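Local atomic coordinates of DyP2 (Amycolatopsis sp. ATCC 39116, PDB entry 4G2C), a protein that probably oxidises dyes and lignin-related compounds with hydrogen peroxide at a bound haem, and also holds a manganese(II) ion. Residues 93-96 / 97-101; 170-174 / 175-179; 384-387 / 388-391. All coordinates share one frame; numbering follows the deposited sequence.

Contact 1 of 3, residues 93-96 / 97-101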
loop_
_atom_site.group_PDB
_atom_site.type_symbol
_atom_site.label_atom_id
_atom_site.label_comp_id
_atom_site.label_asym_id
_atom_site.label_seq_id
_atom_site.Cartn_x
_atom_site.Cartn_y
_atom_site.Cartn_z
ATOM N N SER A 93 9.189 -10.278 -16.986
ATOM C CA SER A 93 8.347 -9.143 -17.367
ATOM C C SER A 93 6.974 -9.233 -16.726
ATOM O O SER A 93 6.561 -10.291 -16.248
ATOM C CB SER A 93 8.147 -9.123 -18.876
ATOM O OG SER A 93 7.548 -10.343 -19.280
ATOM N N ALA A 94 6.255 -8.121 -16.745
ATOM C CA ALA A 94 4.862 -8.138 -16.339
ATOM C C ALA A 94 4.134 -9.305 -17.002
ATOM O O ALA A 94 3.435 -10.080 -16.326
ATOM C CB ALA A 94 4.193 -6.827 -16.695
ATOM N N ARG A 95 4.290 -9.433 -18.319
ATOM C CA ARG A 95 3.554 -10.471 -19.044
ATOM C C ARG A 95 3.899 -11.892 -18.580
ATOM O O ARG A 95 3.004 -12.720 -18.369
ATOM C CB ARG A 95 3.756 -10.368 -20.555
ATOM C CG ARG A 95 2.879 -11.376 -21.311
ATOM C CD ARG A 95 3.330 -11.605 -22.751
ATOM N NE ARG A 95 3.257 -10.388 -23.554
ATOM C CZ ARG A 95 2.137 -9.919 -24.098
ATOM N NH1 ARG A 95 0.986 -10.566 -23.918
ATOM N NH2 ARG A 95 2.172 -8.799 -24.816
ATOM N N THR A 96 5.189 -12.182 -18.424
ATOM C CA THR A 96 5.572 -13.489 -17.896
ATOM C C THR A 96 4.926 -13.710 -16.522
ATOM O O THR A 96 4.476 -14.815 -16.200
ATOM C CB THR A 96 7.099 -13.643 -17.771
ATOM O OG1 THR A 96 7.698 -13.562 -19.072
ATOM C CG2 THR A 96 7.445 -14.986 -17.145
ATOM N N HIS A 97 4.892 -12.664 -15.704
ATOM C CA HIS A 97 4.312 -12.809 -14.373
ATOM C C HIS A 97 2.833 -13.175 -14.484
ATOM O O HIS A 97 2.341 -14.045 -13.770
ATOM C CB HIS A 97 4.468 -11.531 -13.547
ATOM C CG HIS A 97 3.731 -11.576 -12.243
ATOM N ND1 HIS A 97 3.127 -10.471 -11.686
ATOM C CD2 HIS A 97 3.493 -12.602 -11.392
ATOM C CE1 HIS A 97 2.544 -10.814 -10.550
ATOM N NE2 HIS A 97 2.750 -12.102 -10.350
ATOM N N LEU A 98 2.137 -12.505 -15.394
ATOM C CA LEU A 98 0.701 -12.703 -15.569
ATOM C C LEU A 98 0.399 -14.135 -16.006
ATOM O O LEU A 98 -0.526 -14.784 -15.495
ATOM C CB LEU A 98 0.152 -11.683 -16.572
ATOM C CG LEU A 98 0.126 -10.254 -16.011
ATOM C CD1 LEU A 98 -0.294 -9.228 -17.059
ATOM C CD2 LEU A 98 -0.791 -10.191 -14.792
ATOM N N GLN A 99 1.206 -14.618 -16.942
ATOM C CA GLN A 99 1.118 -15.980 -17.432
ATOM C C GLN A 99 1.289 -16.924 -16.264
ATOM O O GLN A 99 0.515 -17.864 -16.092
ATOM C CB GLN A 99 2.226 -16.220 -18.451
ATOM C CG GLN A 99 1.845 -17.129 -19.592
ATOM C CD GLN A 99 2.762 -16.942 -20.793
ATOM O OE1 GLN A 99 3.043 -15.810 -21.210
ATOM N NE2 GLN A 99 3.228 -18.048 -21.355
ATOM N N GLU A 100 2.297 -16.665 -15.444
ATOM C CA GLU A 100 2.488 -17.477 -14.244
ATOM C C GLU A 100 1.224 -17.443 -13.381
ATOM O O GLU A 100 0.743 -18.489 -12.945
ATOM C CB GLU A 100 3.720 -17.030 -13.454
ATOM C CG GLU A 100 5.055 -17.300 -14.149
ATOM C CD GLU A 100 6.261 -16.861 -13.314
ATOM O OE1 GLU A 100 6.086 -16.280 -12.218
ATOM O OE2 GLU A 100 7.398 -17.103 -13.756
ATOM N N VAL A 101 0.675 -16.253 -13.140
ATOM C CA VAL A 101 -0.567 -16.170 -12.351
ATOM C C VAL A 101 -1.680 -17.041 -12.959
ATOM O O VAL A 101 -2.253 -17.895 -12.289
ATOM C CB VAL A 101 -1.039 -14.717 -12.130
ATOM C CG1 VAL A 101 -2.467 -14.695 -11.583
ATOM C CG2 VAL A 101 -0.091 -13.991 -11.173
#
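H97 N donates to S93 O over 3.0 Å, the first of four consecutive i to i+4 backbone bonds that wind residues 93-96 into 97-101 as one alpha helix. L98 N to A94 O, Q99 N to R95 O and E100 N to T96 O continue the series. The helix begins at S93, whose side chain is its N-cap: S93 OG accepts from T96 N over 3.1 Å with an almost straight N-H...O angle of 171°, so an amide of the first turn is satisfied. Helix 94-107 is the second of two helices, after 77-88, between strands 66-74 and 114-119 of the DyP dimeric alpha+beta barrel domain. One turn further on, E100 returns over T96: E100 CG sits 3.3 Å from T96 O, and E100 OE2 is 4.0 Å from T96 CG2, the two side chains crossing at a slant. The E100 carboxylate is fixed from outside, by a salt bridge of OE1 with K92 and a hydrogen bond of OE2 with T112. L98 packs its branch point against the backbone, with L98 CG 3.3 Å from A94 O, while its side chain also touches W40 and L227. H97 CB lies 3.3 Å from A94 O, and its CG, opposite the backbone N (chi1 173°), carries the imidazole away from the preceding turn into a ring stack with H62. R95 likewise leads outward, its guanidinium tied to D52 by a salt bridge and to the A48 carbonyl.

Contact 2 of 3, residues 170-174 / 175-179; sequences LGDAT and AGPVR
A175 follows T174 directly at the bend, and its CB is 3.7 Å from T174 C; it also touches R66 of strand 66-74. G176 continues the turn and brings P177 back against the preceding residues. P177 CD lies 3.4 Å from T174 OG1, a position set by the T174 hydroxyl standing between backbone N and carbonyl carbon (chi1 59°). D172 meets the same ring at CG, its side chain crossing the proline at about a right angle, with D172 OD2 3.4 Å from P177 CG. That same oxygen, D172 OD2, also takes a weak bond from T174 N at 3.4 Å, a weak Asx turn, which probably helps the chain leave the strand. The bend reverses direction: the axes of strand 170-172 and helix 175-179 pass 7.1 Å apart, running 151° from one another. Strand 166-172, helix 175-188 and strand 193-205 form a beta-alpha-beta crossover, its two strands separated by 66-74, as in ferredoxin-like folds. V178 supplies the apolar contact between the helix and the strand. Its CG2 approaches D172 CB at 3.7 Å, and its CG1 reaches L170 CB at 4.2 Å, with T68 of the neighbouring strand against the same valine.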
loop_
_atom_site.group_PDB
_atom_site.type_symbol
_atom_site.label_atom_id
_atom_site.label_comp_id
_atom_site.label_asym_id
_atom_site.label_seq_id
_atom_site.Cartn_x
_atom_site.Cartn_y
_atom_site.Cartn_z
ATOM N N LEU A 170 12.997 -8.751 -3.364
ATOM C CA LEU A 170 13.072 -10.166 -3.669
ATOM C C LEU A 170 11.940 -10.858 -2.929
ATOM O O LEU A 170 11.951 -10.926 -1.698
ATOM C CB LEU A 170 14.402 -10.746 -3.183
ATOM C CG LEU A 170 15.713 -10.305 -3.822
ATOM C CD1 LEU A 170 15.944 -8.791 -3.662
ATOM C CD2 LEU A 170 16.850 -11.134 -3.207
ATOM N N GLY A 171 10.964 -11.370 -3.672
ATOM C CA GLY A 171 9.767 -11.918 -3.059
ATOM C C GLY A 171 9.286 -13.237 -3.646
ATOM O O GLY A 171 9.485 -13.527 -4.835
ATOM N N ASP A 172 8.640 -14.033 -2.801
ATOM C CA ASP A 172 8.157 -15.346 -3.199
ATOM C C ASP A 172 7.191 -15.841 -2.124
ATOM O O ASP A 172 7.074 -15.230 -1.058
ATOM C CB ASP A 172 9.329 -16.320 -3.369
ATOM C CG ASP A 172 8.996 -17.499 -4.274
ATOM O OD1 ASP A 172 9.072 -17.356 -5.517
ATOM O OD2 ASP A 172 8.671 -18.582 -3.740
ATOM N N ALA A 173 6.499 -16.940 -2.412
ATOM C CA ALA A 173 5.589 -17.549 -1.457
ATOM C C ALA A 173 6.351 -18.139 -0.271
ATOM O O ALA A 173 5.832 -18.198 0.835
ATOM C CB ALA A 173 4.756 -18.635 -2.141
ATOM N N THR A 174 7.587 -18.567 -0.504
ATOM C CA THR A 174 8.357 -19.241 0.541
ATOM C C THR A 174 9.784 -18.714 0.571
ATOM O O THR A 174 10.267 -18.164 -0.420
ATOM C CB THR A 174 8.374 -20.778 0.350
ATOM O OG1 THR A 174 8.943 -21.098 -0.924
ATOM C CG2 THR A 174 6.964 -21.361 0.408
ATOM N N ALA A 175 10.448 -18.893 1.715
ATOM C CA ALA A 175 11.798 -18.380 1.956
ATOM C C ALA A 175 12.858 -18.928 0.998
ATOM O O ALA A 175 13.794 -18.223 0.620
ATOM C CB ALA A 175 12.210 -18.649 3.414
ATOM N N GLY A 176 12.701 -20.187 0.606
ATOM C CA GLY A 176 13.692 -20.873 -0.196
ATOM C C GLY A 176 14.193 -20.133 -1.422
ATOM O O GLY A 176 15.383 -19.801 -1.519
ATOM N N PRO A 177 13.296 -19.888 -2.386
ATOM C CA PRO A 177 13.679 -19.223 -3.638
ATOM C C PRO A 177 14.102 -17.763 -3.415
ATOM O O PRO A 177 14.764 -17.166 -4.271
ATOM C CB PRO A 177 12.407 -19.287 -4.471
ATOM C CG PRO A 177 11.597 -20.398 -3.850
ATOM C CD PRO A 177 11.896 -20.328 -2.393
ATOM N N VAL A 178 13.740 -17.191 -2.273
ATOM C CA VAL A 178 14.259 -15.866 -1.944
ATOM C C VAL A 178 15.741 -15.947 -1.590
ATOM O O VAL A 178 16.538 -15.116 -2.026
ATOM C CB VAL A 178 13.475 -15.194 -0.815
ATOM C CG1 VAL A 178 14.169 -13.928 -0.413
ATOM C CG2 VAL A 178 12.043 -14.914 -1.277
ATOM N N ARG A 179 16.106 -16.968 -0.820
ATOM C CA ARG A 179 17.503 -17.231 -0.511
ATOM C C ARG A 179 18.298 -17.436 -1.788
ATOM O O ARG A 179 19.351 -16.823 -1.981
ATOM C CB ARG A 179 17.654 -18.456 0.403
ATOM C CG ARG A 179 17.328 -18.181 1.869
ATOM C CD ARG A 179 17.831 -19.300 2.791
ATOM N NE ARG A 179 17.122 -20.559 2.573
ATOM C CZ ARG A 179 16.040 -20.934 3.253
ATOM N NH1 ARG A 179 15.541 -20.148 4.198
ATOM N NH2 ARG A 179 15.450 -22.095 2.993
#

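Contact 3 of 3, residues 384-387 / 388-391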
loop_
_atom_site.group_PDB
_atom_site.type_symbol
_atom_site.label_atom_id
_atom_site.label_comp_id
_atom_site.label_asym_id
_atom_site.label_seq_id
_atom_site.Cartn_x
_atom_site.Cartn_y
_atom_site.Cartn_z
ATOM N N HIS A 384 4.591 -13.749 19.068
ATOM C CA HIS A 384 4.284 -15.060 19.621
ATOM C C HIS A 384 2.798 -15.207 19.937
ATOM O O HIS A 384 2.367 -16.215 20.493
ATOM C CB HIS A 384 5.157 -15.316 20.849
ATOM C CG HIS A 384 6.615 -15.079 20.600
ATOM N ND1 HIS A 384 7.358 -15.849 19.727
ATOM C CD2 HIS A 384 7.464 -14.139 21.082
ATOM C CE1 HIS A 384 8.600 -15.400 19.690
ATOM N NE2 HIS A 384 8.693 -14.366 20.508
ATOM N N ASP A 385 2.013 -14.209 19.546
ATOM C CA ASP A 385 0.580 -14.235 19.788
ATOM C C ASP A 385 -0.229 -14.210 18.479
ATOM O O ASP A 385 0.098 -13.474 17.547
ATOM C CB ASP A 385 0.181 -13.067 20.702
ATOM C CG ASP A 385 0.390 -11.705 20.045
ATOM O OD1 ASP A 385 1.497 -11.424 19.537
ATOM O OD2 ASP A 385 -0.575 -10.917 20.031
ATOM N N ASP A 386 -1.262 -15.043 18.405
ATOM C CA ASP A 386 -2.211 -15.017 17.290
ATOM C C ASP A 386 -2.876 -13.648 17.298
ATOM O O ASP A 386 -3.544 -13.287 18.273
ATOM C CB ASP A 386 -3.259 -16.131 17.470
ATOM C CG ASP A 386 -4.314 -16.166 16.354
ATOM O OD1 ASP A 386 -4.354 -15.253 15.491
ATOM O OD2 ASP A 386 -5.137 -17.114 16.372
ATOM N N PRO A 387 -2.684 -12.866 16.223
ATOM C CA PRO A 387 -3.186 -11.483 16.175
ATOM C C PRO A 387 -4.715 -11.383 16.291
ATOM O O PRO A 387 -5.246 -10.314 16.632
ATOM C CB PRO A 387 -2.724 -10.988 14.805
ATOM C CG PRO A 387 -1.593 -11.909 14.421
ATOM C CD PRO A 387 -1.967 -13.239 14.993
ATOM N N ASN A 388 -5.410 -12.481 16.015
ATOM C CA ASN A 388 -6.869 -12.499 16.114
ATOM C C ASN A 388 -7.397 -13.270 17.320
ATOM O O ASN A 388 -8.610 -13.329 17.534
ATOM C CB ASN A 388 -7.504 -13.042 14.832
ATOM C CG ASN A 388 -7.292 -12.116 13.631
ATOM O OD1 ASN A 388 -6.649 -12.495 12.649
ATOM N ND2 ASN A 388 -7.833 -10.902 13.712
ATOM N N ALA A 389 -6.490 -13.843 18.109
ATOM C CA ALA A 389 -6.872 -14.530 19.339
ATOM C C ALA A 389 -7.522 -13.548 20.308
ATOM O O ALA A 389 -7.243 -12.341 20.265
ATOM C CB ALA A 389 -5.657 -15.203 19.984
ATOM N N ASP A 390 -8.396 -14.055 21.174
ATOM C CA ASP A 390 -9.012 -13.216 22.206
ATOM C C ASP A 390 -8.061 -13.053 23.393
ATOM O O ASP A 390 -8.120 -13.826 24.359
ATOM C CB ASP A 390 -10.344 -13.811 22.675
ATOM C CG ASP A 390 -11.040 -12.952 23.724
ATOM O OD1 ASP A 390 -11.070 -11.707 23.578
ATOM O OD2 ASP A 390 -11.567 -13.532 24.699
ATOM N N LEU A 391 -7.180 -12.053 23.301
ATOM C CA LEU A 391 -6.189 -11.767 24.337
ATOM C C LEU A 391 -6.278 -10.315 24.787
ATOM O O LEU A 391 -6.643 -9.440 24.010
ATOM C CB LEU A 391 -4.769 -12.032 23.818
ATOM C CG LEU A 391 -4.435 -13.417 23.248
ATOM C CD1 LEU A 391 -3.055 -13.419 22.605
ATOM C CD2 LEU A 391 -4.525 -14.487 24.327
#
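The carboxylate of D386 receives N388 N on OD1 from above its plane, 54° out of it, over 3.0 Å. The N-H...O angle of 163° shows that the bond is nevertheless fairly straight. A389 N stands near the same carboxylate, 3.6 Å from D386 CG, but bonds instead to the backbone oxygen D386 O at 3.0 Å. The second flat group, the N388 amide, has its CG 3.8 Å from P387 C and directs its nitrogen away from the turn, where ND2 donates to the G216 carbonyl and, weakly, to E313, a ligand of the manganese(II) ion. Shortening this side chain to alanine is likely to leave the G216 carbonyl without this donor and E313 without its weak second-shell partner. The two bonds to D386 define an Asx turn superposed on a type I beta turn, D386 to A389, with P387 in the second position. With CG anti to the backbone N (chi1 179°), the D386 carboxylate reaches forward to the N388 amide. The first and last residues of the turn also touch directly, D386 CB lying 3.6 Å from A389 CB. Beyond it, D390 centres an inverse gamma turn that swings L391 back, and L391 CD1 rests 3.8 Å from D385 CB. D385 itself is paired with R383 and R396. R396 also donates to D386 O and A389 O, so one guanidinium bridges both sides of the turn, while P387 packs on I212 of strand 211-212.

How the contacts relate
Contacts 1 and 2 belong to the same DyP dimeric alpha+beta barrel domain, their centres about 17 Å apart and their nearest atoms about 7 Å apart, without touching. Each concerns the start of a helix lying between strands of one antiparallel sheet, 94-107 and 175-188 respectively. Contact 3 is remote: its centre lies about 36 Å from that of contact 1 and about 26 Å from that of contact 2, in the loop between strands 374-380 and 402-409. It is linked indirectly to the metal site, through the weak N388 bond to E313; the N388 side chain is about 7 Å from the manganese(II) ion and about 10 Å from the haem.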